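Phosphatidylinositol phosphate phosphatase (Schizosaccharomyces pombe, PDB 1I9Z) removes the 5-phosphate from soluble and lipid inositol phosphates through its catalytic inositol polyphosphate 5-phosphatase domain, helping to control phosphoinositide levels in membrane trafficking and signalling. Local coordinates at residues 4-15 / 328-337. Residues are numbered along the deposited sequence; the frame is centred on the assembly and turned at random.
Sequences IHEYVNHELRKR and LFEELYNQRK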
ATOM      1  N   ILE A   4     -11.545 -18.351  33.914  1.00 58.81           N
ATOM      2  CA  ILE A   4     -10.615 -19.439  33.597  1.00 58.81           C
ATOM      3  C   ILE A   4     -10.107 -19.302  32.165  1.00 58.63           C
ATOM      4  O   ILE A   4      -8.924 -19.514  31.892  1.00 58.13           O
ATOM      5  CB  ILE A   4     -11.284 -20.842  33.727  1.00 59.11           C
ATOM      6  CG1 ILE A   4     -11.922 -21.018  35.111  1.00 59.49           C
ATOM      7  CG2 ILE A   4     -10.237 -21.930  33.490  1.00 59.29           C
ATOM      8  CD1 ILE A   4     -13.290 -21.738  35.058  1.00 59.57           C
ATOM      9  N   HIS A   5     -11.011 -18.950  31.252  1.00 58.57           N
ATOM     10  CA  HIS A   5     -10.667 -18.777  29.834  1.00 58.73           C
ATOM     11  C   HIS A   5      -9.645 -17.646  29.700  1.00 58.63           C
ATOM     12  O   HIS A   5      -8.638 -17.772  29.000  1.00 58.78           O
ATOM     13  CB  HIS A   5     -11.925 -18.439  29.012  1.00 58.73           C
ATOM     14  CG  HIS A   5     -11.727 -18.553  27.531  1.00 58.28           C
ATOM     15  ND1 HIS A   5     -10.845 -17.758  26.832  1.00 57.55           N
ATOM     16  CD2 HIS A   5     -12.258 -19.412  26.627  1.00 58.55           C
ATOM     17  CE1 HIS A   5     -10.836 -18.124  25.564  1.00 57.68           C
ATOM     18  NE2 HIS A   5     -11.683 -19.125  25.414  1.00 57.77           N
ATOM     19  N   GLU A   6      -9.914 -16.542  30.388  1.00 58.46           N
ATOM     20  CA  GLU A   6      -9.023 -15.385  30.375  1.00 58.99           C
ATOM     21  C   GLU A   6      -7.636 -15.794  30.882  1.00 58.78           C
ATOM     22  O   GLU A   6      -6.615 -15.440  30.289  1.00 58.46           O
ATOM     23  CB  GLU A   6      -9.626 -14.292  31.254  1.00 58.73           C
ATOM     24  CG  GLU A   6      -8.802 -13.056  31.403  1.00 59.57           C
ATOM     25  CD  GLU A   6      -9.547 -12.021  32.215  1.00 60.69           C
ATOM     26  OE1 GLU A   6     -10.087 -11.061  31.626  1.00 59.83           O
ATOM     27  OE2 GLU A   6      -9.621 -12.183  33.452  1.00 61.38           O
ATOM     28  N   TYR A   7      -7.614 -16.543  31.983  1.00 59.19           N
ATOM     29  CA  TYR A   7      -6.369 -17.031  32.571  1.00 59.32           C
ATOM     30  C   TYR A   7      -5.586 -17.825  31.528  1.00 58.29           C
ATOM     31  O   TYR A   7      -4.392 -17.603  31.320  1.00 57.41           O
ATOM     32  CB  TYR A   7      -6.689 -17.924  33.788  1.00 61.40           C
ATOM     33  CG  TYR A   7      -5.562 -18.855  34.200  1.00 63.14           C
ATOM     34  CD1 TYR A   7      -4.549 -18.427  35.062  1.00 64.01           C
ATOM     35  CD2 TYR A   7      -5.478 -20.148  33.679  1.00 63.64           C
ATOM     36  CE1 TYR A   7      -3.475 -19.264  35.392  1.00 64.12           C
ATOM     37  CE2 TYR A   7      -4.410 -20.989  33.999  1.00 64.31           C
ATOM     38  CZ  TYR A   7      -3.413 -20.539  34.853  1.00 64.54           C
ATOM     39  OH  TYR A   7      -2.344 -21.359  35.133  1.00 64.74           O
ATOM     40  N   VAL A   8      -6.275 -18.747  30.863  1.00 57.70           N
ATOM     41  CA  VAL A   8      -5.636 -19.581  29.855  1.00 57.50           C
ATOM     42  C   VAL A   8      -5.011 -18.757  28.721  1.00 57.17           C
ATOM     43  O   VAL A   8      -3.856 -18.967  28.370  1.00 57.14           O
ATOM     44  CB  VAL A   8      -6.637 -20.641  29.286  1.00 57.27           C
ATOM     45  CG1 VAL A   8      -5.924 -21.567  28.304  1.00 56.49           C
ATOM     46  CG2 VAL A   8      -7.239 -21.468  30.427  1.00 56.86           C
ATOM     47  N   ASN A   9      -5.748 -17.809  28.154  1.00 57.41           N
ATOM     48  CA  ASN A   9      -5.189 -16.986  27.071  1.00 57.36           C
ATOM     49  C   ASN A   9      -3.956 -16.248  27.546  1.00 57.10           C
ATOM     50  O   ASN A   9      -3.016 -16.023  26.787  1.00 55.91           O
ATOM     51  CB  ASN A   9      -6.209 -15.953  26.566  1.00 57.03           C
ATOM     52  CG  ASN A   9      -7.275 -16.575  25.696  1.00 57.23           C
ATOM     53  OD1 ASN A   9      -6.959 -17.297  24.760  1.00 56.91           O
ATOM     54  ND2 ASN A   9      -8.540 -16.300  26.000  1.00 58.01           N
ATOM     55  N   HIS A  10      -3.967 -15.879  28.819  1.00 57.40           N
ATOM     56  CA  HIS A  10      -2.853 -15.138  29.376  1.00 58.06           C
ATOM     57  C   HIS A  10      -1.595 -15.975  29.449  1.00 57.94           C
ATOM     58  O   HIS A  10      -0.516 -15.523  29.069  1.00 57.21           O
ATOM     59  CB  HIS A  10      -3.210 -14.624  30.761  1.00 59.49           C
ATOM     60  CG  HIS A  10      -2.211 -13.658  31.311  1.00 61.68           C
ATOM     61  ND1 HIS A  10      -1.219 -14.030  32.196  1.00 62.66           N
ATOM     62  CD2 HIS A  10      -2.015 -12.343  31.054  1.00 62.03           C
ATOM     63  CE1 HIS A  10      -0.454 -12.985  32.459  1.00 62.64           C
ATOM     64  NE2 HIS A  10      -0.915 -11.950  31.777  1.00 62.89           N
ATOM     65  N   GLU A  11      -1.752 -17.205  29.932  1.00 58.18           N
ATOM     66  CA  GLU A  11      -0.641 -18.146  30.090  1.00 58.25           C
ATOM     67  C   GLU A  11      -0.125 -18.612  28.749  1.00 58.30           C
ATOM     68  O   GLU A  11       1.079 -18.649  28.504  1.00 58.57           O
ATOM     69  CB  GLU A  11      -1.098 -19.363  30.899  1.00 58.44           C
ATOM     70  CG  GLU A  11      -1.265 -19.092  32.378  1.00 59.34           C
ATOM     71  CD  GLU A  11       0.016 -18.547  33.002  1.00 59.51           C
ATOM     72  OE1 GLU A  11       1.101 -19.135  32.760  1.00 59.24           O
ATOM     73  OE2 GLU A  11      -0.067 -17.530  33.728  1.00 60.17           O
ATOM     74  N   LEU A  12      -1.064 -18.965  27.884  1.00 58.16           N
ATOM     75  CA  LEU A  12      -0.772 -19.456  26.555  1.00 58.09           C
ATOM     76  C   LEU A  12       0.034 -18.433  25.776  1.00 58.28           C
ATOM     77  O   LEU A  12       0.903 -18.787  24.994  1.00 57.66           O
ATOM     78  CB  LEU A  12      -2.089 -19.760  25.847  1.00 58.80           C
ATOM     79  CG  LEU A  12      -2.154 -20.975  24.931  1.00 59.34           C
ATOM     80  CD1 LEU A  12      -1.570 -22.199  25.600  1.00 59.78           C
ATOM     81  CD2 LEU A  12      -3.601 -21.209  24.560  1.00 59.78           C
ATOM     82  N   ARG A  13      -0.253 -17.161  26.009  1.00 58.55           N
ATOM     83  CA  ARG A  13       0.447 -16.090  25.324  1.00 59.45           C
ATOM     84  C   ARG A  13       1.934 -16.156  25.655  1.00 59.10           C
ATOM     85  O   ARG A  13       2.782 -15.756  24.860  1.00 58.42           O
ATOM     86  CB  ARG A  13      -0.141 -14.745  25.750  1.00 61.56           C
ATOM     87  CG  ARG A  13       0.206 -13.591  24.834  1.00 65.17           C
ATOM     88  CD  ARG A  13      -0.387 -12.280  25.329  1.00 67.96           C
ATOM     89  NE  ARG A  13      -1.848 -12.291  25.304  1.00 70.78           N
ATOM     90  CZ  ARG A  13      -2.591 -11.248  24.933  1.00 72.30           C
ATOM     91  NH1 ARG A  13      -1.998 -10.116  24.559  1.00 73.69           N
ATOM     92  NH2 ARG A  13      -3.921 -11.328  24.932  1.00 72.94           N
ATOM     93  N   LYS A  14       2.257 -16.669  26.838  1.00 58.79           N
ATOM     94  CA  LYS A  14       3.655 -16.788  27.234  1.00 59.03           C
ATOM     95  C   LYS A  14       4.317 -17.986  26.542  1.00 58.07           C
ATOM     96  O   LYS A  14       5.535 -18.016  26.379  1.00 58.60           O
ATOM     97  CB  LYS A  14       3.762 -16.924  28.762  1.00 60.42           C
ATOM     98  CG  LYS A  14       3.260 -15.699  29.533  1.00 62.21           C
ATOM     99  CD  LYS A  14       3.037 -16.003  31.018  1.00 63.84           C
ATOM    100  CE  LYS A  14       2.472 -14.790  31.760  1.00 64.76           C
ATOM    101  NZ  LYS A  14       2.000 -15.131  33.151  1.00 65.86           N
ATOM    102  N   ARG A  15       3.524 -18.963  26.111  1.00 56.19           N
ATOM    103  CA  ARG A  15       4.088 -20.136  25.447  1.00 55.15           C
ATOM    104  C   ARG A  15       3.822 -20.222  23.932  1.00 53.74           C
ATOM    105  O   ARG A  15       3.811 -21.312  23.359  1.00 52.30           O
ATOM    106  CB  ARG A  15       3.566 -21.393  26.128  1.00 55.90           C
ATOM    107  CG  ARG A  15       3.765 -21.370  27.632  1.00 57.83           C
ATOM    108  CD  ARG A  15       3.794 -22.774  28.204  1.00 59.95           C
ATOM    109  NE  ARG A  15       2.531 -23.480  28.044  1.00 61.08           N
ATOM    110  CZ  ARG A  15       2.427 -24.794  27.863  1.00 62.18           C
ATOM    111  NH1 ARG A  15       3.522 -25.547  27.816  1.00 62.40           N
ATOM    112  NH2 ARG A  15       1.230 -25.359  27.722  1.00 62.50           N
ATOM    113  N   LEU A 328      -3.304 -27.378  23.896  1.00 61.10           N
ATOM    114  CA  LEU A 328      -2.719 -26.713  25.047  1.00 61.32           C
ATOM    115  C   LEU A 328      -3.805 -25.945  25.760  1.00 61.17           C
ATOM    116  O   LEU A 328      -3.913 -26.026  26.973  1.00 61.50           O
ATOM    117  CB  LEU A 328      -1.625 -25.733  24.648  1.00 62.23           C
ATOM    118  CG  LEU A 328      -0.253 -26.326  24.343  1.00 63.92           C
ATOM    119  CD1 LEU A 328       0.747 -25.200  24.125  1.00 64.67           C
ATOM    120  CD2 LEU A 328       0.203 -27.187  25.517  1.00 65.29           C
ATOM    121  N   PHE A 329      -4.621 -25.207  25.013  1.00 60.62           N
ATOM    122  CA  PHE A 329      -5.679 -24.428  25.633  1.00 60.59           C
ATOM    123  C   PHE A 329      -6.562 -25.276  26.537  1.00 61.97           C
ATOM    124  O   PHE A 329      -6.723 -24.962  27.722  1.00 61.40           O
ATOM    125  CB  PHE A 329      -6.566 -23.762  24.594  1.00 58.86           C
ATOM    126  CG  PHE A 329      -7.627 -22.881  25.189  1.00 57.63           C
ATOM    127  CD1 PHE A 329      -7.421 -21.515  25.307  1.00 56.74           C
ATOM    128  CD2 PHE A 329      -8.830 -23.423  25.649  1.00 56.60           C
ATOM    129  CE1 PHE A 329      -8.395 -20.700  25.866  1.00 57.07           C
ATOM    130  CE2 PHE A 329      -9.804 -22.621  26.208  1.00 55.93           C
ATOM    131  CZ  PHE A 329      -9.592 -21.259  26.320  1.00 56.78           C
ATOM    132  N   GLU A 330      -7.144 -26.340  25.978  1.00 62.92           N
ATOM    133  CA  GLU A 330      -8.023 -27.211  26.756  1.00 64.65           C
ATOM    134  C   GLU A 330      -7.291 -27.805  27.984  1.00 65.32           C
ATOM    135  O   GLU A 330      -7.844 -27.863  29.084  1.00 65.30           O
ATOM    136  CB  GLU A 330      -8.590 -28.327  25.867  1.00 64.96           C
ATOM    137  CG  GLU A 330      -9.463 -27.857  24.693  1.00 65.75           C
ATOM    138  CD  GLU A 330     -10.635 -26.968  25.115  1.00 66.89           C
ATOM    139  OE1 GLU A 330     -11.154 -27.146  26.249  1.00 66.47           O
ATOM    140  OE2 GLU A 330     -11.052 -26.103  24.303  1.00 65.79           O
ATOM    141  N   GLU A 331      -6.048 -28.233  27.793  1.00 66.00           N
ATOM    142  CA  GLU A 331      -5.256 -28.793  28.877  1.00 66.75           C
ATOM    143  C   GLU A 331      -5.092 -27.750  29.987  1.00 67.36           C
ATOM    144  O   GLU A 331      -5.439 -28.007  31.135  1.00 67.47           O
ATOM    145  CB  GLU A 331      -3.905 -29.229  28.322  1.00 67.29           C
ATOM    146  CG  GLU A 331      -2.765 -29.257  29.305  1.00 68.72           C
ATOM    147  CD  GLU A 331      -1.467 -29.633  28.619  1.00 69.56           C
ATOM    148  OE1 GLU A 331      -0.400 -29.122  29.037  1.00 70.14           O
ATOM    149  OE2 GLU A 331      -1.520 -30.443  27.659  1.00 69.69           O
ATOM    150  N   LEU A 332      -4.576 -26.572  29.645  1.00 67.20           N
ATOM    151  CA  LEU A 332      -4.401 -25.501  30.621  1.00 67.20           C
ATOM    152  C   LEU A 332      -5.719 -25.169  31.302  1.00 66.95           C
ATOM    153  O   LEU A 332      -5.758 -24.940  32.505  1.00 66.98           O
ATOM    154  CB  LEU A 332      -3.878 -24.231  29.945  1.00 67.56           C
ATOM    155  CG  LEU A 332      -2.392 -24.041  29.618  1.00 68.27           C
ATOM    156  CD1 LEU A 332      -1.623 -23.686  30.889  1.00 68.76           C
ATOM    157  CD2 LEU A 332      -1.835 -25.289  28.963  1.00 68.66           C
ATOM    158  N   TYR A 333      -6.794 -25.129  30.522  1.00 66.92           N
ATOM    159  CA  TYR A 333      -8.122 -24.804  31.039  1.00 67.26           C
ATOM    160  C   TYR A 333      -8.628 -25.821  32.072  1.00 67.88           C
ATOM    161  O   TYR A 333      -9.200 -25.441  33.093  1.00 67.67           O
ATOM    162  CB  TYR A 333      -9.120 -24.707  29.885  1.00 66.13           C
ATOM    163  CG  TYR A 333     -10.469 -24.173  30.290  1.00 65.80           C
ATOM    164  CD1 TYR A 333     -10.803 -22.833  30.081  1.00 65.22           C
ATOM    165  CD2 TYR A 333     -11.416 -25.004  30.899  1.00 65.60           C
ATOM    166  CE1 TYR A 333     -12.044 -22.336  30.465  1.00 64.83           C
ATOM    167  CE2 TYR A 333     -12.662 -24.518  31.288  1.00 64.92           C
ATOM    168  CZ  TYR A 333     -12.976 -23.185  31.068  1.00 65.03           C
ATOM    169  OH  TYR A 333     -14.223 -22.711  31.424  1.00 64.44           O
ATOM    170  N   ASN A 334      -8.437 -27.108  31.782  1.00 68.69           N
ATOM    171  CA  ASN A 334      -8.848 -28.183  32.689  1.00 69.58           C
ATOM    172  C   ASN A 334      -8.005 -28.151  33.956  1.00 69.94           C
ATOM    173  O   ASN A 334      -8.523 -28.197  35.076  1.00 69.91           O
ATOM    174  CB  ASN A 334      -8.656 -29.557  32.046  1.00 70.04           C
ATOM    175  CG  ASN A 334      -9.732 -29.891  31.043  1.00 70.83           C
ATOM    176  OD1 ASN A 334     -10.850 -29.359  31.099  1.00 70.44           O
ATOM    177  ND2 ASN A 334      -9.411 -30.805  30.127  1.00 71.40           N
ATOM    178  N   GLN A 335      -6.695 -28.089  33.767  1.00 70.00           N
ATOM    179  CA  GLN A 335      -5.794 -28.051  34.892  1.00 70.73           C
ATOM    180  C   GLN A 335      -6.225 -26.943  35.849  1.00 71.09           C
ATOM    181  O   GLN A 335      -6.223 -27.131  37.066  1.00 71.18           O
ATOM    182  CB  GLN A 335      -4.374 -27.806  34.410  1.00 70.55           C
ATOM    183  CG  GLN A 335      -3.360 -27.933  35.497  1.00 71.35           C
ATOM    184  CD  GLN A 335      -2.036 -27.371  35.085  1.00 72.00           C
ATOM    185  OE1 GLN A 335      -1.814 -26.164  35.156  1.00 72.70           O
ATOM    186  NE2 GLN A 335      -1.144 -28.239  34.627  1.00 72.74           N
ATOM    187  N   ARG A 336      -6.609 -25.795  35.298  1.00 71.33           N
ATOM    188  CA  ARG A 336      -7.041 -24.669  36.119  1.00 71.83           C
ATOM    189  C   ARG A 336      -8.416 -24.892  36.757  1.00 71.85           C
ATOM    190  O   ARG A 336      -8.650 -24.506  37.906  1.00 71.69           O
ATOM    191  CB  ARG A 336      -7.039 -23.383  35.279  1.00 72.56           C
ATOM    192  CG  ARG A 336      -8.042 -22.330  35.708  1.00 72.88           C
ATOM    193  CD  ARG A 336      -7.801 -21.840  37.114  1.00 74.60           C
ATOM    194  NE  ARG A 336      -6.583 -21.052  37.219  1.00 75.63           N
ATOM    195  CZ  ARG A 336      -6.302 -20.274  38.254  1.00 76.42           C
ATOM    196  NH1 ARG A 336      -7.159 -20.191  39.269  1.00 76.11           N
ATOM    197  NH2 ARG A 336      -5.172 -19.572  38.265  1.00 76.90           N
ATOM    198  N   LYS A 337      -9.331 -25.514  36.024  1.00 71.88           N
ATOM    199  CA  LYS A 337     -10.652 -25.745  36.586  1.00 72.19           C
ATOM    200  C   LYS A 337     -10.581 -26.738  37.745  1.00 71.99           C
ATOM    201  O   LYS A 337     -11.318 -26.606  38.722  1.00 71.12           O
ATOM    202  CB  LYS A 337     -11.620 -26.254  35.515  1.00 72.70           C
ATOM    203  CG  LYS A 337     -13.070 -25.983  35.874  1.00 73.49           C
ATOM    204  CD  LYS A 337     -14.019 -26.214  34.709  1.00 74.09           C
ATOM    205  CE  LYS A 337     -14.156 -27.697  34.377  1.00 74.30           C
ATOM    206  NZ  LYS A 337     -15.264 -27.900  33.396  1.00 74.49           N
TER
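Phe329 inserts as a knob into a hole formed by His5, Val8, Asn9 and Leu12. Its CG lies anti to the backbone N (chi1 -177°), which swings the ring across to helix 4-14. Val8 CG1 sits over one face of this ring, a CH-pi contact 3.7 Å from the ring centroid. Leu12 CD2 meets the ring edge, 3.9 Å from Phe329 CD1. The far end of the ring, at CZ, lies over a face of the His5 imidazole near its rim. The two rings meet obliquely.

Val8 divides its branches. CG1 also reaches Leu332 CB at 3.7 Å, while CG2 packs on Tyr333 CB at 3.8 Å. Ile4 covers one face of the Tyr333 ring, with CG2 3.6 Å from the centroid in a second CH-pi contact. Tyr333 OH is hydrogen-bonded to Asp2.

The Tyr7 ring is sandwiched. Glu11 CG lies on one face, and the Arg336 guanidinium makes a cation-pi contact on the other, CZ 4.2 Å from the centroid. The planes are 68° apart, so the guanidinium is steeply tilted and not stacked flat. Bends at chi2 and chi3 fold the arginine back over the ring. Its NE is buried without a polar partner.

At the other end, Arg15 NH2 lies 3.3 Å from Leu332 CD2, while its NH1 forms a salt bridge with Glu18.

The axes of segments 4-14 and 328-337 come within 9.2 Å at 127°, nearer antiparallel. Helix 3-14 precedes strand 20-33; helix 322-343 follows its antiparallel sheet neighbour 309-320. The terminal helices of this DNase I-like catalytic domain pair at its periphery, where Phe19 touches Leu12 and Leu328.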